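PDB 4AKM: lysosome-associated membrane glycoprotein 3 from Homo sapiens, which is a lysosomal membrane glycoprotein that takes part in the unfolded protein response, in lysosome fusion with autophagosomes and in hepatocellular lipogenesis through PI3K/Akt. Local coordinates for residues A[23-28]-A[128-133]; A[75-80]-A[110-115]. All blocks are in the same frame, centred on the assembly; numbering follows the deposited sequence.

The membrane-proximal luminal domain of this LAMP-family protein is a beta prism, and its two contacts illustrate how strands join within a sheet and how one sheet leads to the next. Contact 1 is a ladder in the sheet containing strands 14-27 and 130-135. Contact 2 lies at one end of the other sheet, where the chain leaves strand 97-110 and crosses to the first. Their centres are 27 Å apart, on opposite sides of the chain's centre. Strand 80-90 relates them: it starts in contact 2, and farther along its Ala87 and Leu89 pack against contact 1. An iridium ion lies about 4 Å from the His129 side chain; the glycan sugar is about 11 Å from that of Leu130.

Contact 1: A[23-28]-A[128-133]; sequences IQLIVQ and AHLQVK
Ile26 turns its CG1 anti to the carbonyl carbon (chi1 -69°), and a chi2 of 88° then sets CD1 against the extended aliphatic chain of Lys133, 3.7 Å from Lys133 CD. Beside it Gln131 points the same way as Ile26, its OE1 3.9 Å from Ile26 CG2, while its NE2 is hydrogen-bonded to Ser123 OG. On the other face, where Leu25, Val27, Leu130 and Val132 sit, Leu25 CD2 touches Val132 CB at 3.7 Å. With Val132 CG2 anti to the backbone N, that methyl reaches Ile23 CG2, also at 3.7 Å. Leu130 CD1 meets Val27 CG1 in turn. Between the two faces runs an antiparallel ladder: Gln24 with Lys133 and Ile26 with Gln131 are hydrogen-bonded pairs that carry the mixed face, Ile26 N reaching Gln131 O at 2.9 Å, while Leu25 with Val132 and Val27 with Leu130 are non-hydrogen-bonded pairs that carry the apolar one. Gln28 N continues the series to His129 O. Both strands have further partners: Leu25 and Val27 bond through their backbones to Phe40 and Arg38, Val132 bonds to Leu124, and the apolar face packs through Leu25, Val27 and Leu130 on Ala87 and Leu89 of strand 80-90 in the second sheet.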
loop_
_atom_site.group_PDB
_atom_site.type_symbol
_atom_site.label_atom_id
_atom_site.label_comp_id
_atom_site.label_asym_id
_atom_site.label_seq_id
_atom_site.Cartn_x
_atom_site.Cartn_y
_atom_site.Cartn_z
ATOM N N ILE A 23 -4.843 5.921 1.506
ATOM C CA ILE A 23 -3.518 5.880 2.107
ATOM C C ILE A 23 -3.115 7.257 2.626
ATOM O O ILE A 23 -3.357 8.284 1.989
ATOM C CB ILE A 23 -2.468 5.298 1.131
ATOM C CG1 ILE A 23 -2.823 3.849 0.797
ATOM C CG2 ILE A 23 -1.076 5.357 1.727
ATOM C CD1 ILE A 23 -2.212 3.355 -0.485
ATOM N N GLN A 24 -2.528 7.254 3.814
ATOM C CA GLN A 24 -2.120 8.461 4.496
ATOM C C GLN A 24 -0.669 8.266 4.921
ATOM O O GLN A 24 -0.263 7.162 5.285
ATOM C CB GLN A 24 -3.025 8.693 5.718
ATOM C CG GLN A 24 -2.863 10.053 6.392
ATOM C CD GLN A 24 -3.852 10.281 7.535
ATOM O OE1 GLN A 24 -3.687 9.750 8.635
ATOM N NE2 GLN A 24 -4.883 11.080 7.274
ATOM N N LEU A 25 0.124 9.327 4.852
ATOM C CA LEU A 25 1.491 9.273 5.343
ATOM C C LEU A 25 1.630 10.226 6.518
ATOM O O LEU A 25 1.245 11.383 6.425
ATOM C CB LEU A 25 2.489 9.623 4.235
ATOM C CG LEU A 25 2.649 8.574 3.129
ATOM C CD1 LEU A 25 3.584 9.055 2.022
ATOM C CD2 LEU A 25 3.138 7.251 3.705
ATOM N N ILE A 26 2.164 9.731 7.626
ATOM C CA ILE A 26 2.353 10.544 8.816
ATOM C C ILE A 26 3.843 10.726 9.082
ATOM O O ILE A 26 4.551 9.744 9.316
ATOM C CB ILE A 26 1.699 9.897 10.071
ATOM C CG1 ILE A 26 0.169 9.915 9.981
ATOM C CG2 ILE A 26 2.157 10.607 11.342
ATOM C CD1 ILE A 26 -0.433 8.722 9.278
ATOM N N VAL A 27 4.321 11.972 9.040
ATOM C CA VAL A 27 5.716 12.241 9.402
ATOM C C VAL A 27 5.850 12.986 10.729
ATOM O O VAL A 27 5.117 13.933 11.009
ATOM C CB VAL A 27 6.546 12.937 8.267
ATOM C CG1 VAL A 27 5.962 12.632 6.896
ATOM C CG2 VAL A 27 6.654 14.443 8.485
ATOM N N GLN A 28 6.786 12.526 11.551
ATOM C CA GLN A 28 7.016 13.103 12.871
ATOM C C GLN A 28 8.101 14.174 12.824
ATOM O O GLN A 28 9.281 13.878 13.009
ATOM C CB GLN A 28 7.407 12.007 13.859
ATOM C CG GLN A 28 6.709 12.110 15.200
ATOM C CD GLN A 28 6.497 10.756 15.845
ATOM O OE1 GLN A 28 5.388 10.423 16.277
ATOM N NE2 GLN A 28 7.564 9.963 15.914
ATOM N N ALA A 128 11.663 5.742 11.547
ATOM C CA ALA A 128 11.420 6.242 12.893
ATOM C C ALA A 128 10.513 7.470 12.881
ATOM O O ALA A 128 9.881 7.793 13.883
ATOM C CB ALA A 128 12.740 6.563 13.568
ATOM N N HIS A 129 10.455 8.154 11.742
ATOM C CA HIS A 129 9.664 9.375 11.614
ATOM C C HIS A 129 8.535 9.208 10.606
ATOM O O HIS A 129 7.623 10.023 10.541
ATOM C CB HIS A 129 10.537 10.551 11.167
ATOM C CG HIS A 129 11.690 10.833 12.077
ATOM N ND1 HIS A 129 12.962 10.365 11.832
ATOM C CD2 HIS A 129 11.764 11.541 13.231
ATOM C CE1 HIS A 129 13.772 10.769 12.795
ATOM N NE2 HIS A 129 13.069 11.484 13.657
ATOM N N LEU A 130 8.614 8.164 9.797
ATOM C CA LEU A 130 7.651 7.993 8.723
ATOM C C LEU A 130 6.757 6.795 8.969
ATOM O O LEU A 130 7.219 5.695 9.258
ATOM C CB LEU A 130 8.349 7.884 7.361
ATOM C CG LEU A 130 7.408 7.650 6.174
ATOM C CD1 LEU A 130 6.463 8.824 5.975
ATOM C CD2 LEU A 130 8.181 7.348 4.903
ATOM N N GLN A 131 5.461 7.028 8.828
ATOM C CA GLN A 131 4.460 6.022 9.100
ATOM C C GLN A 131 3.470 6.025 7.947
ATOM O O GLN A 131 3.193 7.068 7.367
ATOM C CB GLN A 131 3.750 6.378 10.402
ATOM C CG GLN A 131 2.875 5.301 10.973
ATOM C CD GLN A 131 2.266 5.718 12.291
ATOM O OE1 GLN A 131 2.244 6.905 12.633
ATOM N NE2 GLN A 131 1.771 4.745 13.048
ATOM N N VAL A 132 2.952 4.858 7.594
ATOM C CA VAL A 132 1.890 4.793 6.604
ATOM C C VAL A 132 0.623 4.214 7.242
ATOM O O VAL A 132 0.699 3.311 8.075
ATOM C CB VAL A 132 2.324 4.004 5.335
ATOM C CG1 VAL A 132 2.709 2.579 5.678
ATOM C CG2 VAL A 132 1.235 4.033 4.277
ATOM N N LYS A 133 -0.530 4.771 6.879
ATOM C CA LYS A 133 -1.819 4.253 7.322
ATOM C C LYS A 133 -2.745 3.956 6.145
ATOM O O LYS A 133 -2.884 4.768 5.233
ATOM C CB LYS A 133 -2.492 5.212 8.310
ATOM C CG LYS A 133 -2.328 4.787 9.767
ATOM C CD LYS A 133 -2.386 5.965 10.727
ATOM C CE LYS A 133 -1.687 5.626 12.048
ATOM N NZ LYS A 133 -1.526 6.810 12.952
#

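Contact 2: A[75-80]-A[110-115]; sequences KDEESY and TAVGHS
Tyr80 OH donates to His114 O at 2.6 Å, approaching from above the carbonyl plane, 38° out of it. At the other end of the residue Tyr80 N donates a hydrogen bond to Thr110 O at 2.9 Å, and Ser79 CA, from the other end of that peptide link, adds a weak CA-H...O contact. Thr110 N returns a bond to Tyr80 O, so Tyr80 and Thr110 form an antiparallel hydrogen-bonded pair. Tyr80 CG falls between the backbone N and the carbonyl carbon (chi1 61°), and the ring that follows receives Thr110 CB over one face in a CH-pi contact, 4.3 Å from the ring centroid. At the edge of the same ring, near its plane, come Val112 CA and His114 O. The Tyr80-Thr110 pair is where strands 80-90 and 97-110 of the five-stranded sheet come together at one end, and a type II beta turn from Ala111 to His114, with Gly113 in its third position, carries the chain away to strand 116-118 of the other sheet. His114 N closes the turn on Ala111 O. Val112, at the turn's second position, sets its methyls against the loop 75-80: CG1 lies 3.7 Å from Glu78 CB, and CG2 equally near Lys75 NZ. The loop is itself drawn in by Ser79 O, which accepts from both Asp76 N and Glu77 N. Beyond the two segments, the Tyr80 side chain touches Gln140 of strand 137-141.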
loop_
_atom_site.group_PDB
_atom_site.type_symbol
_atom_site.label_atom_id
_atom_site.label_comp_id
_atom_site.label_asym_id
_atom_site.label_seq_id
_atom_site.Cartn_x
_atom_site.Cartn_y
_atom_site.Cartn_z
ATOM N N LYS A 75 3.665 -14.321 -2.719
ATOM C CA LYS A 75 2.799 -15.471 -2.449
ATOM C C LYS A 75 3.618 -16.670 -1.969
ATOM O O LYS A 75 4.586 -17.077 -2.614
ATOM C CB LYS A 75 1.921 -15.834 -3.656
ATOM C CG LYS A 75 2.659 -16.322 -4.893
ATOM C CD LYS A 75 1.674 -16.800 -5.963
ATOM C CE LYS A 75 0.801 -17.945 -5.456
ATOM N NZ LYS A 75 -0.195 -18.394 -6.476
ATOM N N ASP A 76 3.243 -17.213 -0.815
ATOM C CA ASP A 76 3.961 -18.348 -0.258
ATOM C C ASP A 76 3.369 -19.634 -0.810
ATOM O O ASP A 76 4.064 -20.643 -0.938
ATOM C CB ASP A 76 3.910 -18.344 1.272
ATOM C CG ASP A 76 5.257 -18.668 1.896
ATOM O OD1 ASP A 76 6.084 -19.325 1.227
ATOM O OD2 ASP A 76 5.493 -18.255 3.050
ATOM N N GLU A 77 2.084 -19.569 -1.146
ATOM C CA GLU A 77 1.342 -20.698 -1.709
ATOM C C GLU A 77 1.206 -21.877 -0.735
ATOM O O GLU A 77 2.186 -22.550 -0.410
ATOM C CB GLU A 77 1.928 -21.134 -3.062
ATOM C CG GLU A 77 1.356 -22.435 -3.613
ATOM C CD GLU A 77 -0.166 -22.456 -3.649
ATOM O OE1 GLU A 77 -0.762 -21.616 -4.359
ATOM O OE2 GLU A 77 -0.771 -23.315 -2.966
ATOM N N GLU A 78 -0.015 -22.106 -0.253
ATOM C CA GLU A 78 -1.142 -21.214 -0.524
ATOM C C GLU A 78 -1.065 -19.977 0.370
ATOM O O GLU A 78 -0.350 -19.989 1.376
ATOM C CB GLU A 78 -2.484 -21.948 -0.375
ATOM C CG GLU A 78 -2.704 -22.615 0.980
ATOM C CD GLU A 78 -3.869 -23.599 0.971
ATOM O OE1 GLU A 78 -4.174 -24.161 -0.105
ATOM O OE2 GLU A 78 -4.475 -23.818 2.042
ATOM N N SER A 79 -1.784 -18.928 -0.037
ATOM C CA SER A 79 -1.770 -17.584 0.571
ATOM C C SER A 79 -0.721 -16.622 0.002
ATOM O O SER A 79 0.374 -17.021 -0.398
ATOM C CB SER A 79 -1.687 -17.603 2.108
ATOM O OG SER A 79 -0.357 -17.843 2.544
ATOM N N TYR A 80 -1.095 -15.345 -0.021
ATOM C CA TYR A 80 -0.215 -14.256 -0.422
ATOM C C TYR A 80 -0.343 -13.156 0.626
ATOM O O TYR A 80 -1.258 -13.177 1.449
ATOM C CB TYR A 80 -0.606 -13.724 -1.805
ATOM C CG TYR A 80 -2.014 -13.164 -1.882
ATOM C CD1 TYR A 80 -3.106 -14.000 -2.082
ATOM C CD2 TYR A 80 -2.251 -11.800 -1.752
ATOM C CE1 TYR A 80 -4.394 -13.492 -2.152
ATOM C CE2 TYR A 80 -3.535 -11.286 -1.821
ATOM C CZ TYR A 80 -4.601 -12.135 -2.022
ATOM O OH TYR A 80 -5.877 -11.626 -2.092
ATOM N N THR A 110 -3.596 -13.388 3.040
ATOM C CA THR A 110 -4.887 -13.874 2.566
ATOM C C THR A 110 -4.717 -15.135 1.733
ATOM O O THR A 110 -3.781 -15.227 0.938
ATOM C CB THR A 110 -5.572 -12.819 1.676
ATOM O OG1 THR A 110 -5.656 -11.577 2.382
ATOM C CG2 THR A 110 -6.971 -13.268 1.270
ATOM N N ALA A 111 -5.627 -16.095 1.911
ATOM C CA ALA A 111 -5.624 -17.325 1.120
ATOM C C ALA A 111 -5.670 -17.000 -0.370
ATOM O O ALA A 111 -6.446 -16.147 -0.800
ATOM C CB ALA A 111 -6.798 -18.207 1.508
ATOM N N VAL A 112 -4.830 -17.674 -1.151
ATOM C CA VAL A 112 -4.708 -17.374 -2.576
ATOM C C VAL A 112 -6.033 -17.602 -3.311
ATOM O O VAL A 112 -6.734 -18.583 -3.059
ATOM C CB VAL A 112 -3.543 -18.165 -3.230
ATOM C CG1 VAL A 112 -3.708 -19.660 -3.008
ATOM C CG2 VAL A 112 -3.425 -17.839 -4.713
ATOM N N GLY A 113 -6.381 -16.679 -4.203
ATOM C CA GLY A 113 -7.645 -16.741 -4.916
ATOM C C GLY A 113 -8.742 -15.955 -4.222
ATOM O O GLY A 113 -9.783 -15.664 -4.811
ATOM N N HIS A 114 -8.510 -15.620 -2.956
ATOM C CA HIS A 114 -9.428 -14.775 -2.203
ATOM C C HIS A 114 -8.999 -13.312 -2.284
ATOM O O HIS A 114 -7.974 -12.985 -2.880
ATOM C CB HIS A 114 -9.491 -15.214 -0.737
ATOM C CG HIS A 114 -10.144 -16.545 -0.527
ATOM N ND1 HIS A 114 -10.643 -16.943 0.695
ATOM C CD2 HIS A 114 -10.378 -17.570 -1.380
ATOM C CE1 HIS A 114 -11.159 -18.154 0.586
ATOM N NE2 HIS A 114 -11.011 -18.557 -0.664
ATOM N N SER A 115 -9.787 -12.430 -1.683
ATOM C CA SER A 115 -9.419 -11.023 -1.597
ATOM C C SER A 115 -9.310 -10.606 -0.138
ATOM O O SER A 115 -9.920 -11.216 0.736
ATOM C CB SER A 115 -10.438 -10.146 -2.330
ATOM O OG SER A 115 -11.721 -10.248 -1.742
#